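Aminofutalosine deaminase (Helicobacter pylori, PDB 7LKK) deaminates aminofutalosine in the menaquinone pathway, and here holds an iron ion and the inhibitor methylthio-coformycin. Local coordinates at residues A[152-157]-A[372-377]; A[267-272]-A[289-294]; A[283-288]-A[317-322]. All coordinates share one frame; numbering follows the deposited sequence.

Overall arrangement
All three contacts lie in the metal-dependent amidohydrolase barrel and are built on its strands, outer helices and the loops that follow them. Segment 152-157 comes first along the chain and 372-377 last, so contact 1 brackets the other two. Between them the order is 267-272, 283-288, 289-294, 317-322, so contacts 2 and 3 interleave and share helix 281-291. Their centres are about 11 Å apart, and they touch where A294 packs on I287. Contact 1 lies about 17 Å from contact 2 and about 23 Å from contact 3, centre to centre. It meets contact 2 through L372 against L272. The series runs from the inner side of the strands, through a strand-helix-strand junction, to the helical layer outside.

Contact 1. Residues A[152-157]-A[372-377]; sequences NAVVFL and LALNNG
This is a buried, mostly apolar contact in which the loop after helix 366-371 packs against the first half of strand 152-159. N152 and V154 carry the strand's side of it, because their side chains leave the strand on the loop side. V154 has CG1 anti to its backbone N (chi1 179°), which leaves CG2 to lead: V154 CG2 sits 4.1 Å from L372 CG and also faces the CD2 branch of L374. In both pairs the side chains slide past each other in opposite directions. N152 CB adds a further apolar touch, 4.0 Å from L374 CD1. A373, with positive phi, ends the helix in a Schellman motif, and L372 just before it turns inward. There L372 also rests on I76 and A78 of strand 69-80, consistent with the loop packing into the end of the TIM barrel of this amidohydrolase family. The L372 side chain lies about 12 Å from the bound iron. The polar end of the contact is two carboxamides meeting tip to tip, their planes 59° apart. N152 ND2 and N376 ND2 stand 4.0 Å apart and do not bond each other. Instead both donate to S132 OG and to D386 OD2, the N152 bond to D386 being weak. N376 reaches that pair with CG in the crowded position between its backbone N and carbonyl carbon (chi1 59°).

Contact 2. Residues A[267-272]-A[289-294]; sequences KDTHTL and SQVKNA. With EDO (1,2-ethanediol), chain H.
From V291 on, the chain runs parallel to 269-272, loosely paired: D268 N donates to Q290 O over 2.9 Å, nearly straight at 159°, T269 N to V291 O over 3.1 Å, and T271 N only weakly to N293 O. This is the return of a beta-alpha-beta unit of the TIM barrel, in which strand 269-275 leads into helix 281-291 and then into strand 294-298. The last turn of the helix and the residues after it come back alongside the start of the first strand. Q290 O and V291 O are both met in their carbonyl planes, on a lone pair. V291 O is gripped twice, since N293 N also donates to it. K292 leaves helical geometry with positive phi (72°). Its side chain, bent at chi2 and chi4, lies beside that of D268 and points the same way. K292 NZ reaches D268 OD2 at 3.0 Å in a salt bridge, coming from above the carboxylate plane, and also donates to S289 O at 3.0 Å. The ammonium thus ties the helix end to the strand's approach, and probably offsets the partial negative charge of the carbonyl oxygens at the helix end. On the exposed side K267 crosses Q290 obliquely, its CD 3.4 Å from Q290 OE1. On the buried side V291 CG1, anti to its backbone N, packs 4.2 Å from T271 CB. H270 NE2 bonds A371 O, joining this strand to the end of helix 366-371. H270 N points to an ethanediol, probably from the crystallisation liquor, and its bond to EDO O1 is 2.9 Å long at 170°.

Contact 3. Residues A[283-288]-A[317-322]; sequences ALKRIK and REAGLS. With EDO (1,2-ethanediol), chain G.
K288 carries CG anti to its backbone N (chi1 160°), bends at chi2 (102°) and then runs extended, which lays its chain across the end of helix 313-318. The tip finds a backbone oxygen there: K288 NZ donates to G320 O over 2.7 Å, in the plane of that carbonyl. On the way the K288 chain passes L321 in the opposite direction, with K288 CD 3.7 Å from L321 CD2. The other L321 branch, CD1, lies against the backbone, 3.7 Å from L284 O. One turn earlier in helix 281-291, L284 CB meets A319 CB at 3.5 Å, the apolar centre of the contact. K285 covers A319 from another side, its CG 4.0 Å from A319 CA. G320 has positive phi (79°) and closes the helix in a Schellman motif, so the chain swings away and presents its carbonyl to the lysine. S322 OG is hydrogen-bonded to an ethanediol, probably from the crystallisation liquor. Beneath, L284 and L321 both rest on L296 of strand 294-298, the strand that lies between these two helices in the chain: neighbouring outer helices packed over a strand, as in a TIM barrel.

Contact 1. Residues A[152-157]-A[372-377]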
# COMPACT_ATOMS: atom_id res chain seq x y z
N ASN A 152 0.09 18.15 -19.25
CA ASN A 152 1.40 18.73 -19.50
C ASN A 152 2.43 17.60 -19.54
O ASN A 152 2.49 16.77 -18.63
CB ASN A 152 1.77 19.74 -18.42
CG ASN A 152 0.74 20.85 -18.28
OD1 ASN A 152 0.44 21.56 -19.24
ND2 ASN A 152 0.20 21.01 -17.08
N ALA A 153 3.24 17.57 -20.60
CA ALA A 153 4.16 16.46 -20.81
C ALA A 153 5.58 16.97 -21.00
O ALA A 153 5.82 17.84 -21.84
CB ALA A 153 3.74 15.62 -22.02
N VAL A 154 6.50 16.43 -20.20
CA VAL A 154 7.93 16.56 -20.44
C VAL A 154 8.43 15.17 -20.83
O VAL A 154 8.54 14.28 -19.98
CB VAL A 154 8.68 17.09 -19.22
CG1 VAL A 154 10.17 17.17 -19.50
CG2 VAL A 154 8.14 18.45 -18.82
N VAL A 155 8.72 14.98 -22.11
CA VAL A 155 9.11 13.67 -22.63
C VAL A 155 10.63 13.59 -22.63
O VAL A 155 11.30 14.33 -23.36
CB VAL A 155 8.53 13.42 -24.03
CG1 VAL A 155 9.14 12.16 -24.63
CG2 VAL A 155 7.02 13.29 -23.95
N PHE A 156 11.17 12.69 -21.81
CA PHE A 156 12.60 12.43 -21.74
C PHE A 156 12.91 11.30 -22.72
O PHE A 156 12.62 10.13 -22.45
CB PHE A 156 13.02 12.04 -20.33
CG PHE A 156 12.84 13.13 -19.30
CD1 PHE A 156 11.61 13.34 -18.70
CD2 PHE A 156 13.92 13.92 -18.92
CE1 PHE A 156 11.45 14.33 -17.75
CE2 PHE A 156 13.76 14.91 -17.97
CZ PHE A 156 12.52 15.12 -17.38
N LEU A 157 13.49 11.64 -23.87
CA LEU A 157 13.99 10.62 -24.78
C LEU A 157 15.21 9.96 -24.16
O LEU A 157 16.25 10.61 -23.99
CB LEU A 157 14.33 11.23 -26.14
CG LEU A 157 14.81 10.21 -27.18
CD1 LEU A 157 13.74 9.16 -27.45
CD2 LEU A 157 15.23 10.90 -28.47
N LEU A 372 10.64 19.32 -12.96
CA LEU A 372 10.32 19.41 -14.37
C LEU A 372 10.37 20.84 -14.91
O LEU A 372 10.01 21.06 -16.07
CB LEU A 372 8.93 18.79 -14.62
CG LEU A 372 8.88 17.28 -14.94
CD1 LEU A 372 9.78 16.43 -14.03
CD2 LEU A 372 7.46 16.74 -14.92
N ALA A 373 10.76 21.82 -14.09
CA ALA A 373 10.83 23.23 -14.51
C ALA A 373 9.49 23.69 -15.09
O ALA A 373 9.41 24.31 -16.15
CB ALA A 373 11.96 23.47 -15.51
N LEU A 374 8.43 23.35 -14.36
CA LEU A 374 7.04 23.63 -14.69
C LEU A 374 6.53 24.75 -13.80
O LEU A 374 6.94 24.84 -12.65
CB LEU A 374 6.24 22.33 -14.41
CG LEU A 374 5.90 21.31 -15.50
CD1 LEU A 374 4.69 21.57 -16.38
CD2 LEU A 374 7.17 21.37 -16.43
N ASN A 375 5.62 25.60 -14.31
CA ASN A 375 5.13 26.76 -13.53
C ASN A 375 3.82 26.41 -12.81
O ASN A 375 2.78 27.05 -12.96
CB ASN A 375 4.95 28.00 -14.41
CG ASN A 375 4.58 29.23 -13.61
OD1 ASN A 375 5.05 29.42 -12.49
ND2 ASN A 375 3.76 30.09 -14.19
N ASN A 376 3.89 25.36 -12.00
CA ASN A 376 2.71 24.87 -11.31
C ASN A 376 3.15 24.18 -10.03
O ASN A 376 4.21 24.49 -9.48
CB ASN A 376 1.90 23.96 -12.25
CG ASN A 376 2.70 22.76 -12.74
OD1 ASN A 376 3.81 22.49 -12.28
ND2 ASN A 376 2.13 22.03 -13.69
N GLY A 377 2.33 23.26 -9.55
CA GLY A 377 2.61 22.52 -8.33
C GLY A 377 2.36 23.28 -7.05
O GLY A 377 2.66 22.75 -5.98

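Contact 2. Residues A[267-272]-A[289-294]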
# COMPACT_ATOMS: atom_id res chain seq x y z
N LYS A 267 27.71 17.47 -13.93
CA LYS A 267 28.10 18.68 -13.21
C LYS A 267 27.47 19.91 -13.85
O LYS A 267 27.51 20.09 -15.07
CB LYS A 267 29.63 18.80 -13.20
CG LYS A 267 30.15 20.09 -12.60
CD LYS A 267 31.61 19.97 -12.21
CE LYS A 267 32.46 21.03 -12.88
NZ LYS A 267 32.89 20.61 -14.25
N ASP A 268 26.90 20.77 -13.00
CA ASP A 268 26.26 22.02 -13.42
C ASP A 268 25.19 21.77 -14.48
O ASP A 268 25.22 22.33 -15.58
CB ASP A 268 27.31 23.02 -13.91
CG ASP A 268 28.37 23.32 -12.87
OD1 ASP A 268 29.57 23.17 -13.18
OD2 ASP A 268 28.01 23.72 -11.75
N THR A 269 24.22 20.93 -14.13
CA THR A 269 23.10 20.62 -15.00
C THR A 269 21.82 20.61 -14.17
O THR A 269 21.85 20.67 -12.94
CB THR A 269 23.26 19.26 -15.70
OG1 THR A 269 23.48 18.24 -14.72
CG2 THR A 269 24.43 19.28 -16.68
N HIS A 270 20.69 20.54 -14.87
CA HIS A 270 19.38 20.29 -14.26
C HIS A 270 19.03 18.84 -14.56
O HIS A 270 18.48 18.52 -15.61
CB HIS A 270 18.34 21.26 -14.81
CG HIS A 270 16.97 21.09 -14.22
ND1 HIS A 270 16.25 22.14 -13.69
CD2 HIS A 270 16.17 20.00 -14.10
CE1 HIS A 270 15.08 21.71 -13.26
NE2 HIS A 270 15.01 20.41 -13.50
N THR A 271 19.36 17.94 -13.62
CA THR A 271 19.24 16.51 -13.84
C THR A 271 18.42 15.85 -12.74
O THR A 271 18.68 16.07 -11.55
CB THR A 271 20.62 15.85 -13.92
OG1 THR A 271 21.37 16.40 -15.01
CG2 THR A 271 20.49 14.34 -14.13
N LEU A 272 17.44 15.05 -13.14
CA LEU A 272 16.67 14.23 -12.21
C LEU A 272 17.40 12.91 -11.98
O LEU A 272 17.77 12.22 -12.93
CB LEU A 272 15.27 13.95 -12.75
CG LEU A 272 14.18 15.03 -12.67
CD1 LEU A 272 14.52 16.24 -13.53
CD2 LEU A 272 12.84 14.45 -13.07
N SER A 289 26.46 18.74 -4.63
CA SER A 289 27.49 19.75 -4.84
C SER A 289 27.92 19.84 -6.30
O SER A 289 28.26 20.93 -6.77
CB SER A 289 28.70 19.46 -3.96
OG SER A 289 29.31 18.23 -4.30
N GLN A 290 27.92 18.73 -7.04
CA GLN A 290 28.40 18.73 -8.42
C GLN A 290 27.31 19.15 -9.41
O GLN A 290 27.56 19.97 -10.30
CB GLN A 290 28.95 17.35 -8.79
CG GLN A 290 30.29 17.02 -8.15
CD GLN A 290 31.41 17.91 -8.66
OE1 GLN A 290 32.01 17.64 -9.70
NE2 GLN A 290 31.71 18.97 -7.92
N VAL A 291 26.10 18.61 -9.26
CA VAL A 291 25.05 18.87 -10.25
C VAL A 291 24.45 20.26 -10.06
O VAL A 291 23.96 20.86 -11.02
CB VAL A 291 23.99 17.76 -10.19
CG1 VAL A 291 22.86 18.02 -11.17
CG2 VAL A 291 24.63 16.41 -10.47
N LYS A 292 24.46 20.78 -8.82
CA LYS A 292 23.94 22.10 -8.46
C LYS A 292 22.42 22.13 -8.49
O LYS A 292 21.79 22.63 -7.55
CB LYS A 292 24.49 23.20 -9.38
CG LYS A 292 26.00 23.35 -9.40
CD LYS A 292 26.60 23.47 -8.01
CE LYS A 292 28.08 23.82 -8.11
NZ LYS A 292 28.82 22.85 -8.97
N ASN A 293 21.81 21.62 -9.56
CA ASN A 293 20.36 21.58 -9.66
C ASN A 293 19.86 20.15 -9.84
O ASN A 293 19.18 19.83 -10.82
CB ASN A 293 19.88 22.47 -10.81
CG ASN A 293 19.87 23.94 -10.45
OD1 ASN A 293 19.11 24.38 -9.59
ND2 ASN A 293 20.74 24.71 -11.09
N ALA A 294 20.19 19.28 -8.89
CA ALA A 294 19.74 17.90 -8.91
C ALA A 294 18.37 17.75 -8.25
O ALA A 294 18.01 18.52 -7.36
CB ALA A 294 20.75 17.00 -8.20
C1 EDO H . 21.78 21.06 -18.64
O1 EDO H . 20.72 20.61 -17.81
C2 EDO H . 21.26 22.12 -19.61
O2 EDO H . 20.42 21.50 -20.59

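Contact 3. Residues A[283-288]-A[317-322]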
# COMPACT_ATOMS: atom_id res chain seq x y z
N ALA A 283 27.82 9.94 -1.81
CA ALA A 283 27.34 10.01 -3.18
C ALA A 283 26.22 11.03 -3.32
O ALA A 283 26.20 11.81 -4.28
CB ALA A 283 26.88 8.63 -3.65
N LEU A 284 25.28 11.05 -2.38
CA LEU A 284 24.20 12.03 -2.42
C LEU A 284 24.75 13.45 -2.26
O LEU A 284 24.29 14.38 -2.93
CB LEU A 284 23.16 11.73 -1.34
CG LEU A 284 22.29 10.49 -1.55
CD1 LEU A 284 21.24 10.39 -0.45
CD2 LEU A 284 21.62 10.52 -2.92
N LYS A 285 25.73 13.62 -1.38
CA LYS A 285 26.36 14.93 -1.22
C LYS A 285 27.12 15.32 -2.48
O LYS A 285 27.14 16.50 -2.87
CB LYS A 285 27.28 14.93 -0.01
CG LYS A 285 26.55 14.95 1.32
CD LYS A 285 27.53 15.03 2.48
CE LYS A 285 27.72 16.46 2.94
NZ LYS A 285 26.45 17.24 2.85
N ARG A 286 27.76 14.35 -3.13
CA ARG A 286 28.44 14.61 -4.40
C ARG A 286 27.45 15.05 -5.47
O ARG A 286 27.72 15.97 -6.24
CB ARG A 286 29.20 13.37 -4.85
CG ARG A 286 30.08 13.59 -6.07
CD ARG A 286 31.43 14.18 -5.68
NE ARG A 286 32.40 14.09 -6.76
CZ ARG A 286 33.71 14.26 -6.60
NH1 ARG A 286 34.20 14.52 -5.40
NH2 ARG A 286 34.53 14.16 -7.64
N ILE A 287 26.29 14.39 -5.52
CA ILE A 287 25.24 14.79 -6.47
C ILE A 287 24.83 16.23 -6.22
O ILE A 287 24.74 17.04 -7.15
CB ILE A 287 24.04 13.84 -6.35
CG1 ILE A 287 24.36 12.46 -6.93
CG2 ILE A 287 22.83 14.42 -7.04
CD1 ILE A 287 23.30 11.42 -6.65
N LYS A 288 24.60 16.58 -4.95
CA LYS A 288 24.16 17.92 -4.60
C LYS A 288 25.19 18.97 -4.98
O LYS A 288 24.86 20.00 -5.59
CB LYS A 288 23.84 17.99 -3.11
CG LYS A 288 23.83 19.39 -2.53
CD LYS A 288 22.41 19.90 -2.34
CE LYS A 288 22.38 21.10 -1.41
NZ LYS A 288 21.00 21.49 -1.02
N ARG A 317 17.75 13.65 3.67
CA ARG A 317 17.75 14.90 4.43
C ARG A 317 19.16 15.28 4.87
O ARG A 317 19.54 16.45 4.80
CB ARG A 317 16.82 14.75 5.64
CG ARG A 317 16.63 16.01 6.45
CD ARG A 317 15.44 15.86 7.39
NE ARG A 317 15.66 14.81 8.39
CZ ARG A 317 14.69 14.21 9.06
NH1 ARG A 317 13.42 14.54 8.85
NH2 ARG A 317 14.98 13.27 9.95
N GLU A 318 19.95 14.30 5.32
CA GLU A 318 21.32 14.57 5.74
C GLU A 318 22.17 15.12 4.61
O GLU A 318 23.09 15.91 4.85
CB GLU A 318 21.94 13.30 6.32
CG GLU A 318 21.29 12.85 7.62
CD GLU A 318 21.52 11.38 7.91
OE1 GLU A 318 22.33 10.75 7.20
OE2 GLU A 318 20.88 10.85 8.86
N ALA A 319 21.89 14.72 3.37
CA ALA A 319 22.61 15.23 2.21
C ALA A 319 22.13 16.61 1.77
O ALA A 319 22.73 17.19 0.86
CB ALA A 319 22.49 14.26 1.04
N GLY A 320 21.09 17.15 2.40
CA GLY A 320 20.58 18.44 2.01
C GLY A 320 19.71 18.42 0.77
O GLY A 320 19.67 19.42 0.04
N LEU A 321 19.03 17.32 0.51
CA LEU A 321 18.19 17.17 -0.67
C LEU A 321 16.75 16.88 -0.27
O LEU A 321 16.44 16.66 0.90
CB LEU A 321 18.73 16.06 -1.59
CG LEU A 321 20.04 16.41 -2.30
CD1 LEU A 321 20.66 15.17 -2.94
CD2 LEU A 321 19.80 17.49 -3.34
N SER A 322 15.87 16.91 -1.26
CA SER A 322 14.46 16.60 -1.10
C SER A 322 14.04 15.65 -2.21
O SER A 322 14.77 15.43 -3.18
CB SER A 322 13.61 17.88 -1.14
OG SER A 322 13.90 18.65 -2.29
C1 EDO G . 12.41 22.22 -2.60
O1 EDO G . 13.22 21.30 -1.87
C2 EDO G . 13.26 23.40 -3.05
O2 EDO G . 13.84 24.04 -1.91